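Peptidase S15/CocE/NonD (PDB 4PF1) is a serine aminopeptidase of the alpha/beta-hydrolase fold that probably cleaves peptides near their N-terminus, as its S15-family relatives do. Local coordinates at residues L471-L482 with T565-V576. Sequence-based numbering, arbitrary orientation. Where two conformers were deposited one is given.
Sequences LVWATEPLKEPL and TFLPGHRIMVQV
Strand 471-474 pairs antiparallel with strand 571-576 at one margin of a four-stranded beta sheet in the C-terminal non-catalytic domain, a beta sandwich probably of the galactose-binding-like jelly-roll type. The pairing resumes where Leu-482 meets Phe-566, giving two short ladders separated by loops of unequal length across which the register shifts by one. In the first ladder Leu-471 with Val-576 and Trp-473 with Val-574 are hydrogen-bonded pairs. The indole of Trp-473 reaches along the neighbouring strand, CZ3 lying 3.7 Å from Val-576 CG2, which meets the ring at its edge, while CE3 touches Val-574 CG1. Broad and largely apolar, the indole suits this buried face, and its one polar atom, NE1, is hydrogen-bonded to Asp-426. On the other face the flexible thioether of Met-573, bent at its last torsion (chi3 -83°), brings CE to 3.7 Å from Val-472 CG1.

Beyond Ala-474, Thr-475 prolongs the ladder: its N-H still bonds to Ile-572 O, but OG1, held between backbone N and carbonyl carbon (chi1 71°), replaces the carbonyl as acceptor of the Ile-572 N-H at 3.1 Å in a nearly straight bond, and also donates to Glu-476 O. Between the ladders, Leu-478 O takes the N-H of Gly-569 in a type II turn, where positive phi (91°) suits glycine. Leu-478 packs its CD1 3.5 Å from Phe-566 CB. The long arm of Ile-572 serves both rows: CG1 sits 3.6 Å above the centre of the Phe-566 ring and, at its end, CD1 lies 3.9 Å from Leu-482 CD2.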
ATOM      1  N   LEU A 471      26.071 -19.007  14.200  1.00 14.07           N
ATOM      2  CA  LEU A 471      26.748 -18.473  15.382  1.00 13.87           C
ATOM      3  C   LEU A 471      26.578 -16.973  15.428  1.00 17.69           C
ATOM      4  O   LEU A 471      26.567 -16.326  14.379  1.00 17.00           O
ATOM      5  CB  LEU A 471      28.235 -18.841  15.411  1.00 14.03           C
ATOM      6  CG  LEU A 471      28.592 -20.323  15.555  1.00 18.46           C
ATOM      7  CD1 LEU A 471      30.084 -20.507  15.565  1.00 18.52           C
ATOM      8  CD2 LEU A 471      27.978 -20.943  16.823  1.00 20.34           C
ATOM      9  N   VAL A 472      26.386 -16.417  16.631  1.00 14.51           N
ATOM     10  CA  VAL A 472      26.143 -14.981  16.800  1.00 14.64           C
ATOM     11  C   VAL A 472      27.032 -14.406  17.917  1.00 17.86           C
ATOM     12  O   VAL A 472      27.185 -15.025  18.972  1.00 17.62           O
ATOM     13  CB  VAL A 472      24.631 -14.679  17.081  1.00 18.68           C
ATOM     14  CG1 VAL A 472      24.344 -13.185  17.007  1.00 18.70           C
ATOM     15  CG2 VAL A 472      23.710 -15.445  16.124  1.00 18.26           C
ATOM     16  N   TRP A 473      27.610 -13.217  17.668  1.00 13.29           N
ATOM     17  CA  TRP A 473      28.407 -12.442  18.624  1.00 12.66           C
ATOM     18  C   TRP A 473      28.025 -10.977  18.491  1.00 17.08           C
ATOM     19  O   TRP A 473      27.828 -10.499  17.374  1.00 16.40           O
ATOM     20  CB  TRP A 473      29.918 -12.619  18.395  1.00 11.09           C
ATOM     21  CG  TRP A 473      30.403 -14.035  18.472  1.00 11.64           C
ATOM     22  CD1 TRP A 473      30.787 -14.714  19.592  1.00 14.85           C
ATOM     23  CD2 TRP A 473      30.596 -14.929  17.371  1.00 10.99           C
ATOM     24  NE1 TRP A 473      31.207 -15.982  19.255  1.00 14.28           N
ATOM     25  CE2 TRP A 473      31.100 -16.141  17.896  1.00 15.15           C
ATOM     26  CE3 TRP A 473      30.418 -14.816  15.980  1.00 11.49           C
ATOM     27  CZ2 TRP A 473      31.409 -17.238  17.082  1.00 14.01           C
ATOM     28  CZ3 TRP A 473      30.726 -15.902  15.178  1.00 12.63           C
ATOM     29  CH2 TRP A 473      31.234 -17.087  15.726  1.00 13.53           C
ATOM     30  N   ALA A 474      27.902 -10.266  19.615  1.00 14.29           N
ATOM     31  CA  ALA A 474      27.527  -8.856  19.595  1.00 14.33           C
ATOM     32  C   ALA A 474      28.167  -8.091  20.736  1.00 19.05           C
ATOM     33  O   ALA A 474      28.334  -8.634  21.830  1.00 19.08           O
ATOM     34  CB  ALA A 474      26.009  -8.712  19.663  1.00 14.79           C
ATOM     35  N   THR A 475      28.517  -6.822  20.484  1.00 16.12           N
ATOM     36  CA  THR A 475      29.061  -5.925  21.508  1.00 16.59           C
ATOM     37  C   THR A 475      27.912  -5.463  22.404  1.00 21.39           C
ATOM     38  O   THR A 475      26.750  -5.684  22.064  1.00 20.01           O
ATOM     39  CB  THR A 475      29.754  -4.699  20.849  1.00 21.78           C
ATOM     40  OG1 THR A 475      28.759  -3.841  20.285  1.00 19.44           O
ATOM     41  CG2 THR A 475      30.780  -5.083  19.789  1.00 20.13           C
ATOM     42  N   GLU A 476      28.220  -4.780  23.514  1.00 20.24           N
ATOM     43  CA  GLU A 476      27.177  -4.169  24.339  1.00 20.77           C
ATOM     44  C   GLU A 476      26.736  -2.868  23.627  1.00 24.64           C
ATOM     45  O   GLU A 476      27.470  -2.418  22.737  1.00 23.95           O
ATOM     46  CB  GLU A 476      27.691  -3.900  25.770  1.00 22.92           C
ATOM     47  CG  GLU A 476      27.715  -5.135  26.669  1.00 35.35           C
ATOM     48  CD  GLU A 476      26.401  -5.885  26.824  1.00 61.23           C
ATOM     49  OE1 GLU A 476      25.373  -5.239  27.132  1.00 62.49           O
ATOM     50  OE2 GLU A 476      26.406  -7.126  26.657  1.00 55.44           O
ATOM     51  N   PRO A 477      25.546  -2.270  23.913  1.00 21.58           N
ATOM     52  CA  PRO A 477      25.179  -1.020  23.208  1.00 21.30           C
ATOM     53  C   PRO A 477      26.256   0.054  23.383  1.00 25.28           C
ATOM     54  O   PRO A 477      26.733   0.271  24.501  1.00 24.87           O
ATOM     55  CB  PRO A 477      23.855  -0.605  23.862  1.00 23.09           C
ATOM     56  CG  PRO A 477      23.337  -1.830  24.508  1.00 27.47           C
ATOM     57  CD  PRO A 477      24.522  -2.646  24.910  1.00 23.23           C
ATOM     58  N   LEU A 478      26.689   0.666  22.266  1.00 21.61           N
ATOM     59  CA  LEU A 478      27.747   1.678  22.253  1.00 21.54           C
ATOM     60  C   LEU A 478      27.316   2.949  22.964  1.00 26.93           C
ATOM     61  O   LEU A 478      26.180   3.395  22.798  1.00 26.83           O
ATOM     62  CB  LEU A 478      28.181   2.002  20.812  1.00 21.04           C
ATOM     63  CG  LEU A 478      28.779   0.847  19.996  1.00 25.54           C
ATOM     64  CD1 LEU A 478      29.010   1.265  18.582  1.00 25.42           C
ATOM     65  CD2 LEU A 478      30.084   0.336  20.606  1.00 28.10           C
ATOM     66  N   LYS A 479      28.219   3.523  23.772  1.00 24.33           N
ATOM     67  CA  LYS A 479      27.943   4.744  24.527  1.00 24.57           C
ATOM     68  C   LYS A 479      28.359   5.980  23.728  1.00 28.92           C
ATOM     69  O   LYS A 479      27.856   7.075  23.979  1.00 29.21           O
ATOM     70  CB  LYS A 479      28.641   4.704  25.891  1.00 27.62           C
ATOM     71  CG  LYS A 479      28.006   3.706  26.854  1.00 37.80           C
ATOM     72  CD  LYS A 479      28.306   4.045  28.302  1.00 46.84           C
ATOM     73  CE  LYS A 479      27.164   3.672  29.221  1.00 54.05           C
ATOM     74  NZ  LYS A 479      26.021   4.619  29.103  1.00 58.20           N
ATOM     75  N   GLU A 480      29.259   5.797  22.753  1.00 24.92           N
ATOM     76  CA  GLU A 480      29.733   6.857  21.864  1.00 24.68           C
ATOM     77  C   GLU A 480      29.778   6.330  20.413  1.00 27.45           C
ATOM     78  O   GLU A 480      29.812   5.110  20.217  1.00 25.72           O
ATOM     79  CB  GLU A 480      31.120   7.372  22.314  1.00 26.71           C
ATOM     80  CG  GLU A 480      31.104   8.202  23.596  1.00 38.86           C
ATOM     81  CD  GLU A 480      30.434   9.567  23.540  1.00 62.69           C
ATOM     82  OE1 GLU A 480      30.011  10.057  24.611  1.00 60.83           O
ATOM     83  OE2 GLU A 480      30.359  10.160  22.438  1.00 55.93           O
ATOM     84  N   PRO A 481      29.761   7.210  19.377  1.00 23.95           N
ATOM     85  CA  PRO A 481      29.785   6.702  17.993  1.00 23.08           C
ATOM     86  C   PRO A 481      31.114   6.030  17.619  1.00 26.22           C
ATOM     87  O   PRO A 481      32.179   6.466  18.063  1.00 26.58           O
ATOM     88  CB  PRO A 481      29.542   7.957  17.153  1.00 24.91           C
ATOM     89  CG  PRO A 481      30.009   9.080  18.002  1.00 29.95           C
ATOM     90  CD  PRO A 481      29.683   8.688  19.406  1.00 25.83           C
ATOM     91  N   LEU A 482      31.040   4.952  16.811  1.00 21.16           N
ATOM     92  CA  LEU A 482      32.206   4.211  16.327  1.00 20.14           C
ATOM     93  C   LEU A 482      32.241   4.277  14.797  1.00 22.26           C
ATOM     94  O   LEU A 482      31.322   3.791  14.136  1.00 21.50           O
ATOM     95  CB  LEU A 482      32.160   2.752  16.821  1.00 19.99           C
ATOM     96  CG  LEU A 482      33.474   1.979  16.768  1.00 24.49           C
ATOM     97  CD1 LEU A 482      33.671   1.169  18.025  1.00 25.07           C
ATOM     98  CD2 LEU A 482      33.525   1.071  15.557  1.00 26.79           C
ATOM     99  N   THR A 565      29.079   4.832  10.527  1.00 13.58           N
ATOM    100  CA  THR A 565      29.149   5.226  11.916  1.00 13.87           C
ATOM    101  C   THR A 565      28.153   4.377  12.696  1.00 17.02           C
ATOM    102  O   THR A 565      26.950   4.454  12.446  1.00 16.00           O
ATOM    103  CB  THR A 565      28.905   6.740  12.099  1.00 22.82           C
ATOM    104  OG1 THR A 565      30.003   7.454  11.544  1.00 24.34           O
ATOM    105  CG2 THR A 565      28.750   7.133  13.567  1.00 19.85           C
ATOM    106  N   PHE A 566      28.660   3.545  13.612  1.00 14.03           N
ATOM    107  CA  PHE A 566      27.832   2.779  14.538  1.00 13.72           C
ATOM    108  C   PHE A 566      27.443   3.759  15.645  1.00 19.32           C
ATOM    109  O   PHE A 566      28.289   4.133  16.463  1.00 19.96           O
ATOM    110  CB  PHE A 566      28.597   1.559  15.085  1.00 15.04           C
ATOM    111  CG  PHE A 566      28.885   0.456  14.092  1.00 15.76           C
ATOM    112  CD1 PHE A 566      27.927  -0.514  13.809  1.00 18.14           C
ATOM    113  CD2 PHE A 566      30.132   0.347  13.492  1.00 17.47           C
ATOM    114  CE1 PHE A 566      28.199  -1.546  12.904  1.00 18.49           C
ATOM    115  CE2 PHE A 566      30.406  -0.693  12.594  1.00 19.95           C
ATOM    116  CZ  PHE A 566      29.438  -1.633  12.307  1.00 17.65           C
ATOM    117  N   LEU A 567      26.212   4.282  15.581  1.00 15.60           N
ATOM    118  CA  LEU A 567      25.735   5.340  16.475  1.00 15.83           C
ATOM    119  C   LEU A 567      25.490   4.855  17.932  1.00 19.90           C
ATOM    120  O   LEU A 567      25.366   3.650  18.158  1.00 18.47           O
ATOM    121  CB  LEU A 567      24.445   5.968  15.897  1.00 15.79           C
ATOM    122  CG  LEU A 567      24.610   6.833  14.642  1.00 20.42           C
ATOM    123  CD1 LEU A 567      23.284   7.013  13.930  1.00 20.28           C
ATOM    124  CD2 LEU A 567      25.210   8.196  14.980  1.00 23.83           C
ATOM    125  N   PRO A 568      25.415   5.784  18.936  1.00 17.70           N
ATOM    126  CA  PRO A 568      25.154   5.348  20.326  1.00 18.21           C
ATOM    127  C   PRO A 568      23.837   4.574  20.461  1.00 21.99           C
ATOM    128  O   PRO A 568      22.846   4.913  19.807  1.00 21.45           O
ATOM    129  CB  PRO A 568      25.108   6.665  21.110  1.00 20.46           C
ATOM    130  CG  PRO A 568      25.867   7.633  20.278  1.00 24.64           C
ATOM    131  CD  PRO A 568      25.581   7.251  18.863  1.00 19.55           C
ATOM    132  N   GLY A 569      23.857   3.521  21.274  1.00 18.35           N
ATOM    133  CA  GLY A 569      22.707   2.640  21.460  1.00 17.86           C
ATOM    134  C   GLY A 569      22.710   1.462  20.501  1.00 20.45           C
ATOM    135  O   GLY A 569      22.000   0.476  20.723  1.00 20.17           O
ATOM    136  N   HIS A 570      23.513   1.555  19.419  1.00 15.75           N
ATOM    137  CA  HIS A 570      23.659   0.478  18.436  1.00 14.68           C
ATOM    138  C   HIS A 570      24.711  -0.536  18.892  1.00 18.70           C
ATOM    139  O   HIS A 570      25.586  -0.196  19.691  1.00 19.14           O
ATOM    140  CB  HIS A 570      24.059   1.038  17.049  1.00 14.63           C
ATOM    141  CG  HIS A 570      23.005   1.854  16.366  1.00 17.43           C
ATOM    142  ND1 HIS A 570      22.361   1.396  15.233  1.00 18.30           N
ATOM    143  CD2 HIS A 570      22.559   3.101  16.646  1.00 19.32           C
ATOM    144  CE1 HIS A 570      21.535   2.363  14.870  1.00 17.64           C
ATOM    145  NE2 HIS A 570      21.619   3.409  15.689  1.00 18.65           N
ATOM    146  N   ARG A 571      24.631  -1.769  18.374  0.50 15.06           N
ATOM    147  CA  ARG A 571      25.603  -2.827  18.656  0.50 14.79           C
ATOM    148  C   ARG A 571      26.287  -3.257  17.364  0.50 18.23           C
ATOM    149  O   ARG A 571      25.692  -3.152  16.287  0.50 17.35           O
ATOM    150  CB  ARG A 571      24.928  -4.056  19.302  0.50 14.33           C
ATOM    151  CG  ARG A 571      24.252  -3.827  20.650  0.50 21.23           C
ATOM    152  CD  ARG A 571      23.683  -5.145  21.152  0.50 23.58           C
ATOM    153  NE  ARG A 571      22.658  -4.974  22.182  0.50 26.01           N
ATOM    154  CZ  ARG A 571      22.663  -5.607  23.353  0.50 37.41           C
ATOM    155  NH1 ARG A 571      23.655  -6.431  23.668  0.50 24.89           N
ATOM    156  NH2 ARG A 571      21.682  -5.408  24.223  0.50 22.51           N
ATOM    157  N   ILE A 572      27.521  -3.771  17.469  1.00 14.68           N
ATOM    158  CA  ILE A 572      28.236  -4.334  16.318  1.00 13.92           C
ATOM    159  C   ILE A 572      28.045  -5.843  16.421  1.00 16.69           C
ATOM    160  O   ILE A 572      28.316  -6.420  17.477  1.00 16.07           O
ATOM    161  CB  ILE A 572      29.735  -3.922  16.227  1.00 17.52           C
ATOM    162  CG1 ILE A 572      29.905  -2.384  16.285  1.00 17.89           C
ATOM    163  CG2 ILE A 572      30.368  -4.509  14.948  1.00 18.55           C
ATOM    164  CD1 ILE A 572      31.298  -1.896  16.628  1.00 26.37           C
ATOM    165  N   MET A 573      27.503  -6.469  15.373  1.00 12.77           N
ATOM    166  CA  MET A 573      27.235  -7.903  15.392  1.00 11.90           C
ATOM    167  C   MET A 573      28.010  -8.652  14.317  1.00 16.01           C
ATOM    168  O   MET A 573      28.225  -8.139  13.217  1.00 15.57           O
ATOM    169  CB  MET A 573      25.726  -8.166  15.236  1.00 13.41           C
ATOM    170  CG  MET A 573      25.348  -9.637  15.193  1.00 15.98           C
ATOM    171  SD  MET A 573      23.569  -9.882  15.085  1.00 18.99           S
ATOM    172  CE  MET A 573      23.119  -9.726  16.813  1.00 15.81           C
ATOM    173  N   VAL A 574      28.408  -9.883  14.646  1.00 13.10           N
ATOM    174  CA  VAL A 574      29.055 -10.810  13.732  1.00 12.88           C
ATOM    175  C   VAL A 574      28.235 -12.114  13.715  1.00 16.89           C
ATOM    176  O   VAL A 574      27.953 -12.683  14.776  1.00 17.16           O
ATOM    177  CB  VAL A 574      30.552 -11.051  14.082  1.00 16.96           C
ATOM    178  CG1 VAL A 574      31.133 -12.221  13.283  1.00 16.98           C
ATOM    179  CG2 VAL A 574      31.373  -9.789  13.852  1.00 16.67           C
ATOM    180  N   GLN A 575      27.813 -12.547  12.519  1.00 12.37           N
ATOM    181  CA  GLN A 575      27.090 -13.804  12.330  1.00 11.50           C
ATOM    182  C   GLN A 575      27.898 -14.722  11.416  1.00 14.00           C
ATOM    183  O   GLN A 575      28.431 -14.260  10.406  1.00 13.26           O
ATOM    184  CB  GLN A 575      25.678 -13.564  11.769  1.00 12.35           C
ATOM    185  CG  GLN A 575      24.659 -13.154  12.838  1.00 16.87           C
ATOM    186  CD  GLN A 575      23.240 -13.032  12.321  1.00 26.57           C
ATOM    187  OE1 GLN A 575      22.835 -13.678  11.348  1.00 20.31           O
ATOM    188  NE2 GLN A 575      22.433 -12.232  12.999  1.00 16.72           N
ATOM    189  N   VAL A 576      28.056 -16.001  11.810  1.00 10.95           N
ATOM    190  CA  VAL A 576      28.790 -17.000  11.020  1.00 10.75           C
ATOM    191  C   VAL A 576      27.877 -18.220  10.747  1.00 14.58           C
ATOM    192  O   VAL A 576      27.254 -18.754  11.667  1.00 14.23           O
ATOM    193  CB  VAL A 576      30.151 -17.405  11.667  1.00 14.79           C
ATOM    194  CG1 VAL A 576      30.716 -18.689  11.048  1.00 14.68           C
ATOM    195  CG2 VAL A 576      31.166 -16.272  11.551  1.00 14.73           C
TER